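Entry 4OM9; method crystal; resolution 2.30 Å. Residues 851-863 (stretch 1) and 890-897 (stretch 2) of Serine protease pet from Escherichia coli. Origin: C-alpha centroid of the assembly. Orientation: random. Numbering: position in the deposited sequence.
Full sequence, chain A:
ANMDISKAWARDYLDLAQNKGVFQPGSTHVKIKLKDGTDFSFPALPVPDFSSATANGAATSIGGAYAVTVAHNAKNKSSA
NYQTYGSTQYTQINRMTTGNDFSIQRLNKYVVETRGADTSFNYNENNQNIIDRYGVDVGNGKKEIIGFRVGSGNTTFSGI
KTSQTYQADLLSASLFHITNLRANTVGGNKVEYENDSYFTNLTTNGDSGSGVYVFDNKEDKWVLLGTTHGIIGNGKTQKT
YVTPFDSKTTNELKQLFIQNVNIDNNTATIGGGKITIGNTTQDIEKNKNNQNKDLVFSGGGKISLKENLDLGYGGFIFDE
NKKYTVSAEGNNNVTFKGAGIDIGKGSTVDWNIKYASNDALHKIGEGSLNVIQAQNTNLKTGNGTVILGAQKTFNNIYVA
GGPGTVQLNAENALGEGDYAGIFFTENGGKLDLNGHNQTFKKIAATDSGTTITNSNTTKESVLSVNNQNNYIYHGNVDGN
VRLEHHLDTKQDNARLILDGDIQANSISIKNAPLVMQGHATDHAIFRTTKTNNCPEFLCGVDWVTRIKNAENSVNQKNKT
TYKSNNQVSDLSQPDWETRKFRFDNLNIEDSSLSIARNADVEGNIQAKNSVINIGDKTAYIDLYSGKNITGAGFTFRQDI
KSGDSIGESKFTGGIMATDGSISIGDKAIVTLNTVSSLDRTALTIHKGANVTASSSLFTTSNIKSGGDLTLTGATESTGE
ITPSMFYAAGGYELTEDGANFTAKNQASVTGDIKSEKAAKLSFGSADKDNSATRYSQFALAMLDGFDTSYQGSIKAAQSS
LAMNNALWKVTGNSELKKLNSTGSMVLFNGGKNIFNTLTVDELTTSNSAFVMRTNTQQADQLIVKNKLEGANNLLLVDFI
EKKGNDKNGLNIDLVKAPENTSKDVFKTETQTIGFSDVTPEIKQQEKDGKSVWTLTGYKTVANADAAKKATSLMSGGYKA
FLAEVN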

ATOM      1  N   VAL A 851      15.498  44.767 -23.586  1.00 93.22           N
ATOM      2  CA  VAL A 851      14.839  45.556 -24.630  1.00 91.99           C
ATOM      3  C   VAL A 851      13.624  46.322 -24.118  1.00 93.03           C
ATOM      4  O   VAL A 851      12.621  45.726 -23.730  1.00 88.77           O
ATOM      5  CB  VAL A 851      14.394  44.670 -25.804  1.00 91.12           C
ATOM      6  N   MET A 852      13.718  47.649 -24.140  1.00103.90           N
ATOM      7  CA  MET A 852      12.669  48.517 -23.614  1.00 94.46           C
ATOM      8  C   MET A 852      11.976  49.301 -24.729  1.00 96.90           C
ATOM      9  O   MET A 852      12.520  49.451 -25.820  1.00106.74           O
ATOM     10  CB  MET A 852      13.259  49.474 -22.576  1.00 92.63           C
ATOM     11  CG  MET A 852      14.266  48.799 -21.660  1.00 93.13           C
ATOM     12  SD  MET A 852      14.413  49.577 -20.047  1.00110.47           S
ATOM     13  CE  MET A 852      15.586  48.486 -19.246  1.00 99.11           C
ATOM     14  N   ARG A 853      10.777  49.799 -24.456  1.00113.17           N
ATOM     15  CA  ARG A 853      10.007  50.484 -25.486  1.00119.39           C
ATOM     16  C   ARG A 853       9.767  51.955 -25.168  1.00125.01           C
ATOM     17  O   ARG A 853       9.862  52.376 -24.019  1.00122.41           O
ATOM     18  CB  ARG A 853       8.657  49.794 -25.693  1.00117.06           C
ATOM     19  CG  ARG A 853       8.736  48.309 -25.972  1.00110.14           C
ATOM     20  CD  ARG A 853       7.350  47.741 -26.242  1.00103.16           C
ATOM     21  NE  ARG A 853       6.397  48.089 -25.189  1.00102.90           N
ATOM     22  CZ  ARG A 853       5.076  48.084 -25.342  1.00 99.12           C
ATOM     23  NH1 ARG A 853       4.542  47.756 -26.510  1.00 95.74           N
ATOM     24  NH2 ARG A 853       4.286  48.417 -24.330  1.00 96.28           N
ATOM     25  N   THR A 854       9.465  52.719 -26.216  1.00116.16           N
ATOM     26  CA  THR A 854       8.982  54.094 -26.115  1.00116.02           C
ATOM     27  C   THR A 854       8.497  54.528 -27.491  1.00114.56           C
ATOM     28  O   THR A 854       8.950  53.994 -28.505  1.00115.40           O
ATOM     29  CB  THR A 854      10.060  55.065 -25.621  1.00118.46           C
ATOM     30  OG1 THR A 854       9.524  56.394 -25.583  1.00120.53           O
ATOM     31  CG2 THR A 854      11.261  55.042 -26.550  1.00121.68           C
ATOM     32  N   ASN A 855       7.565  55.474 -27.538  1.00 93.31           N
ATOM     33  CA  ASN A 855       7.153  56.030 -28.825  1.00 93.70           C
ATOM     34  C   ASN A 855       8.056  57.207 -29.228  1.00 95.26           C
ATOM     35  O   ASN A 855       8.549  57.235 -30.356  1.00 95.92           O
ATOM     36  CB  ASN A 855       5.670  56.439 -28.807  1.00 93.19           C
ATOM     37  CG  ASN A 855       5.350  57.478 -27.747  1.00 93.54           C
ATOM     38  OD1 ASN A 855       5.084  57.142 -26.591  1.00 92.94           O
ATOM     39  ND2 ASN A 855       5.353  58.751 -28.144  1.00 94.59           N
ATOM     40  N   THR A 856       8.289  58.143 -28.306  1.00103.14           N
ATOM     41  CA  THR A 856       9.234  59.250 -28.507  1.00106.86           C
ATOM     42  C   THR A 856       9.318  60.174 -27.297  1.00105.90           C
ATOM     43  O   THR A 856      10.403  60.417 -26.757  1.00100.76           O
ATOM     44  CB  THR A 856       8.875  60.127 -29.734  1.00111.44           C
ATOM     45  OG1 THR A 856       9.153  59.405 -30.940  1.00113.34           O
ATOM     46  CG2 THR A 856       9.697  61.420 -29.736  1.00110.53           C
ATOM     47  N   GLN A 857       8.171  60.710 -26.895  1.00178.74           N
ATOM     48  CA  GLN A 857       8.122  61.731 -25.856  1.00181.70           C
ATOM     49  C   GLN A 857       7.583  61.136 -24.562  1.00179.82           C
ATOM     50  O   GLN A 857       7.449  61.827 -23.552  1.00182.06           O
ATOM     51  CB  GLN A 857       7.262  62.918 -26.316  1.00177.26           C
ATOM     52  CG  GLN A 857       7.640  64.265 -25.703  1.00173.05           C
ATOM     53  CD  GLN A 857       7.845  65.354 -26.753  1.00168.81           C
ATOM     54  OE1 GLN A 857       8.240  65.072 -27.885  1.00163.80           O
ATOM     55  NE2 GLN A 857       7.575  66.601 -26.380  1.00162.48           N
ATOM     56  N   GLN A 858       7.279  59.845 -24.605  1.00141.68           N
ATOM     57  CA  GLN A 858       6.739  59.140 -23.447  1.00142.82           C
ATOM     58  C   GLN A 858       7.433  57.793 -23.256  1.00139.87           C
ATOM     59  O   GLN A 858       7.234  56.860 -24.037  1.00138.36           O
ATOM     60  CB  GLN A 858       5.229  58.929 -23.592  1.00142.96           C
ATOM     61  CG  GLN A 858       4.385  60.184 -23.354  1.00142.10           C
ATOM     62  CD  GLN A 858       4.282  61.080 -24.575  1.00141.24           C
ATOM     63  OE1 GLN A 858       4.434  60.628 -25.709  1.00141.65           O
ATOM     64  NE2 GLN A 858       4.020  62.363 -24.347  1.00136.08           N
ATOM     65  N   ALA A 859       8.250  57.689 -22.213  1.00128.84           N
ATOM     66  CA  ALA A 859       9.015  56.471 -21.972  1.00126.10           C
ATOM     67  C   ALA A 859       8.889  55.981 -20.539  1.00126.48           C
ATOM     68  O   ALA A 859       8.546  56.745 -19.634  1.00123.39           O
ATOM     69  CB  ALA A 859      10.473  56.692 -22.316  1.00129.51           C
ATOM     70  N   ASP A 860       9.187  54.700 -20.344  1.00149.69           N
ATOM     71  CA  ASP A 860       9.008  54.059 -19.050  1.00146.66           C
ATOM     72  C   ASP A 860      10.312  53.612 -18.411  1.00149.35           C
ATOM     73  O   ASP A 860      11.404  53.996 -18.835  1.00152.46           O
ATOM     74  CB  ASP A 860       8.092  52.840 -19.181  1.00137.46           C
ATOM     75  CG  ASP A 860       8.675  51.759 -20.087  1.00137.88           C
ATOM     76  OD1 ASP A 860       9.659  52.050 -20.803  1.00139.09           O
ATOM     77  OD2 ASP A 860       8.141  50.625 -20.100  1.00122.80           O
ATOM     78  N   GLN A 861      10.151  52.802 -17.370  1.00100.65           N
ATOM     79  CA  GLN A 861      11.223  52.047 -16.730  1.00 98.33           C
ATOM     80  C   GLN A 861      12.203  52.897 -15.915  1.00101.31           C
ATOM     81  O   GLN A 861      12.982  53.672 -16.456  1.00105.37           O
ATOM     82  CB  GLN A 861      11.993  51.232 -17.772  1.00 95.82           C
ATOM     83  CG  GLN A 861      12.484  49.906 -17.252  1.00 95.96           C
ATOM     84  CD  GLN A 861      13.225  50.026 -15.943  1.00100.47           C
ATOM     85  OE1 GLN A 861      14.421  50.280 -15.923  1.00102.41           O
ATOM     86  NE2 GLN A 861      12.511  49.850 -14.838  1.00 99.60           N
ATOM     87  N   LEU A 862      12.147  52.702 -14.599  1.00106.66           N
ATOM     88  CA  LEU A 862      13.140  53.199 -13.653  1.00106.79           C
ATOM     89  C   LEU A 862      13.578  52.015 -12.777  1.00105.68           C
ATOM     90  O   LEU A 862      12.993  51.767 -11.720  1.00100.73           O
ATOM     91  CB  LEU A 862      12.564  54.333 -12.796  1.00104.73           C
ATOM     92  CG  LEU A 862      11.277  55.022 -13.274  1.00101.85           C
ATOM     93  CD1 LEU A 862      10.643  55.823 -12.150  1.00 99.57           C
ATOM     94  CD2 LEU A 862      11.543  55.930 -14.446  1.00 99.21           C
ATOM     95  N   ILE A 863      14.597  51.281 -13.223  1.00101.14           N
ATOM     96  CA  ILE A 863      14.910  49.974 -12.646  1.00101.44           C
ATOM     97  C   ILE A 863      15.554  49.981 -11.263  1.00103.29           C
ATOM     98  O   ILE A 863      14.966  50.430 -10.280  1.00103.62           O
ATOM     99  CB  ILE A 863      15.850  49.165 -13.568  1.00101.48           C
ATOM    100  N   LEU A 890      13.638  62.557 -26.802  1.00112.02           N
ATOM    101  CA  LEU A 890      14.759  63.452 -26.526  1.00110.16           C
ATOM    102  C   LEU A 890      15.447  63.081 -25.217  1.00113.29           C
ATOM    103  O   LEU A 890      16.512  62.460 -25.222  1.00119.11           O
ATOM    104  CB  LEU A 890      14.291  64.909 -26.484  1.00105.27           C
ATOM    105  CG  LEU A 890      13.808  65.500 -27.808  1.00100.18           C
ATOM    106  CD1 LEU A 890      13.285  66.913 -27.617  1.00 99.17           C
ATOM    107  CD2 LEU A 890      14.924  65.479 -28.831  1.00104.31           C
ATOM    108  N   ASN A 891      14.836  63.472 -24.101  1.00106.07           N
ATOM    109  CA  ASN A 891      15.373  63.160 -22.780  1.00108.31           C
ATOM    110  C   ASN A 891      14.421  62.278 -21.971  1.00110.52           C
ATOM    111  O   ASN A 891      13.440  62.756 -21.400  1.00108.65           O
ATOM    112  CB  ASN A 891      15.681  64.447 -22.011  1.00101.46           C
ATOM    113  CG  ASN A 891      16.537  65.415 -22.811  1.00104.32           C
ATOM    114  OD1 ASN A 891      17.132  65.047 -23.822  1.00106.22           O
ATOM    115  ND2 ASN A 891      16.605  66.660 -22.357  1.00105.04           N
ATOM    116  N   ILE A 892      14.721  60.983 -21.934  1.00 95.64           N
ATOM    117  CA  ILE A 892      13.898  60.009 -21.215  1.00 99.81           C
ATOM    118  C   ILE A 892      14.756  58.879 -20.638  1.00 95.66           C
ATOM    119  O   ILE A 892      15.359  58.100 -21.375  1.00 95.50           O
ATOM    120  CB  ILE A 892      12.809  59.419 -22.122  1.00 99.34           C
ATOM    121  CG1 ILE A 892      13.211  59.558 -23.590  1.00100.75           C
ATOM    122  CG2 ILE A 892      11.480  60.129 -21.892  1.00 96.97           C
ATOM    123  CD1 ILE A 892      12.288  58.828 -24.546  1.00104.04           C
ATOM    124  N   ASP A 893      14.809  58.814 -19.311  1.00104.50           N
ATOM    125  CA  ASP A 893      15.712  57.908 -18.612  1.00109.72           C
ATOM    126  C   ASP A 893      15.300  56.449 -18.751  1.00114.15           C
ATOM    127  O   ASP A 893      14.164  56.145 -19.118  1.00113.85           O
ATOM    128  CB  ASP A 893      15.788  58.291 -17.137  1.00111.29           C
ATOM    129  CG  ASP A 893      16.321  59.689 -16.934  1.00111.27           C
ATOM    130  OD1 ASP A 893      17.114  60.140 -17.786  1.00108.89           O
ATOM    131  OD2 ASP A 893      15.953  60.335 -15.929  1.00109.02           O
ATOM    132  N   LEU A 894      16.222  55.543 -18.443  1.00115.93           N
ATOM    133  CA  LEU A 894      15.940  54.124 -18.594  1.00113.49           C
ATOM    134  C   LEU A 894      16.262  53.309 -17.338  1.00110.48           C
ATOM    135  O   LEU A 894      15.776  52.188 -17.193  1.00112.19           O
ATOM    136  CB  LEU A 894      16.699  53.564 -19.803  1.00115.28           C
ATOM    137  CG  LEU A 894      16.270  54.089 -21.181  1.00108.85           C
ATOM    138  CD1 LEU A 894      16.957  53.309 -22.292  1.00106.98           C
ATOM    139  CD2 LEU A 894      14.759  54.036 -21.361  1.00107.72           C
ATOM    140  N   VAL A 895      17.078  53.855 -16.437  1.00107.35           N
ATOM    141  CA  VAL A 895      17.266  53.236 -15.119  1.00110.41           C
ATOM    142  C   VAL A 895      17.353  54.294 -14.018  1.00105.79           C
ATOM    143  O   VAL A 895      17.196  55.488 -14.283  1.00100.81           O
ATOM    144  CB  VAL A 895      18.539  52.349 -15.039  1.00110.06           C
ATOM    145  CG1 VAL A 895      18.614  51.352 -16.199  1.00106.58           C
ATOM    146  CG2 VAL A 895      19.769  53.203 -14.984  1.00108.30           C
ATOM    147  N   LYS A 896      17.599  53.842 -12.787  1.00104.60           N
ATOM    148  CA  LYS A 896      17.701  54.730 -11.627  1.00110.18           C
ATOM    149  C   LYS A 896      18.515  54.119 -10.482  1.00110.11           C
ATOM    150  O   LYS A 896      17.999  53.939  -9.379  1.00106.25           O
ATOM    151  CB  LYS A 896      16.306  55.105 -11.110  1.00107.38           C
ATOM    152  CG  LYS A 896      15.751  56.424 -11.644  1.00104.84           C
ATOM    153  CD  LYS A 896      14.617  56.924 -10.761  1.00103.53           C
ATOM    154  CE  LYS A 896      14.034  58.234 -11.266  1.00101.62           C
ATOM    155  NZ  LYS A 896      13.237  58.059 -12.511  1.00100.41           N
ATOM    156  N   ALA A 897      19.784  53.813 -10.743  1.00132.63           N
ATOM    157  CA  ALA A 897      20.675  53.267  -9.720  1.00132.68           C
ATOM    158  C   ALA A 897      21.640  54.331  -9.198  1.00133.83           C
ATOM    159  O   ALA A 897      22.610  54.676  -9.873  1.00131.53           O
ATOM    160  CB  ALA A 897      21.446  52.081 -10.269  1.00127.44           C
TER

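Residues 851-863 and 890-897 pack as two irregular segments that bury 595 Å² between them, and no clear hydrogen bond crosses the contact. Across the contact, the closest CA atoms are those of Leu862 and Val895, 4.4 Å apart; the contact is made by packing of side chains against each other and against the backbone of the other stretch.

Ile892 anchors one end. Its CA-to-CB bond points toward stretch 1, and although chi1 lies between wells at 23°, the t setting of chi2 extends the chain so that CD1 reaches 3.6 Å from Ala859 CB, 3.3 Å from Thr856 O and 3.8 Å from Thr854 OG1. Ala859 also points toward its partner, and its methyl offers a small apolar surface to Ile892 CD1. The loop that receives Ile892 is braced internally: Thr854, with chi1 at t, donates from OG1 to Gln858 O (2.8 Å), and Asn855, with chi1 at p, donates from ND2 to Gln858 OE1 (3.2 Å). Thr854 can thus lie buried with its hydroxyl engaged, leaving Ile892 CD1 to pack against it.

Leu894 has the largest area covered by the other stretch, 81 Å². Its m,t conformation carries CD2 to 4.2 Å from Asp860 O, while Met852 SD lies 4.1 Å from Leu894 O; the CA-to-CB bond of Met852 points toward stretch 2, and its m,t,t conformation is extended beyond chi1. Asp860 directs its CA-to-CB bond away, and its OD2 is hydrogen-bonded elsewhere in the structure, so that this oxygen of the buried residue is satisfied.

At the other end, Val895 CG1 contacts Ile863 CB at 4.4 Å; the branches of Ile863 beyond CB are not modelled. Lys896 points toward stretch 1, and its t settings at chi2 and chi3 extend the methylene chain before chi4 turns to p, placing NZ 3.3 Å from Leu862 CD2. The lysine methylenes can pack beside Leu862, with CD of Lys896 3.9 Å from CB of Leu862, at this more open edge, where Leu862 is exposed and Lys896 partly so.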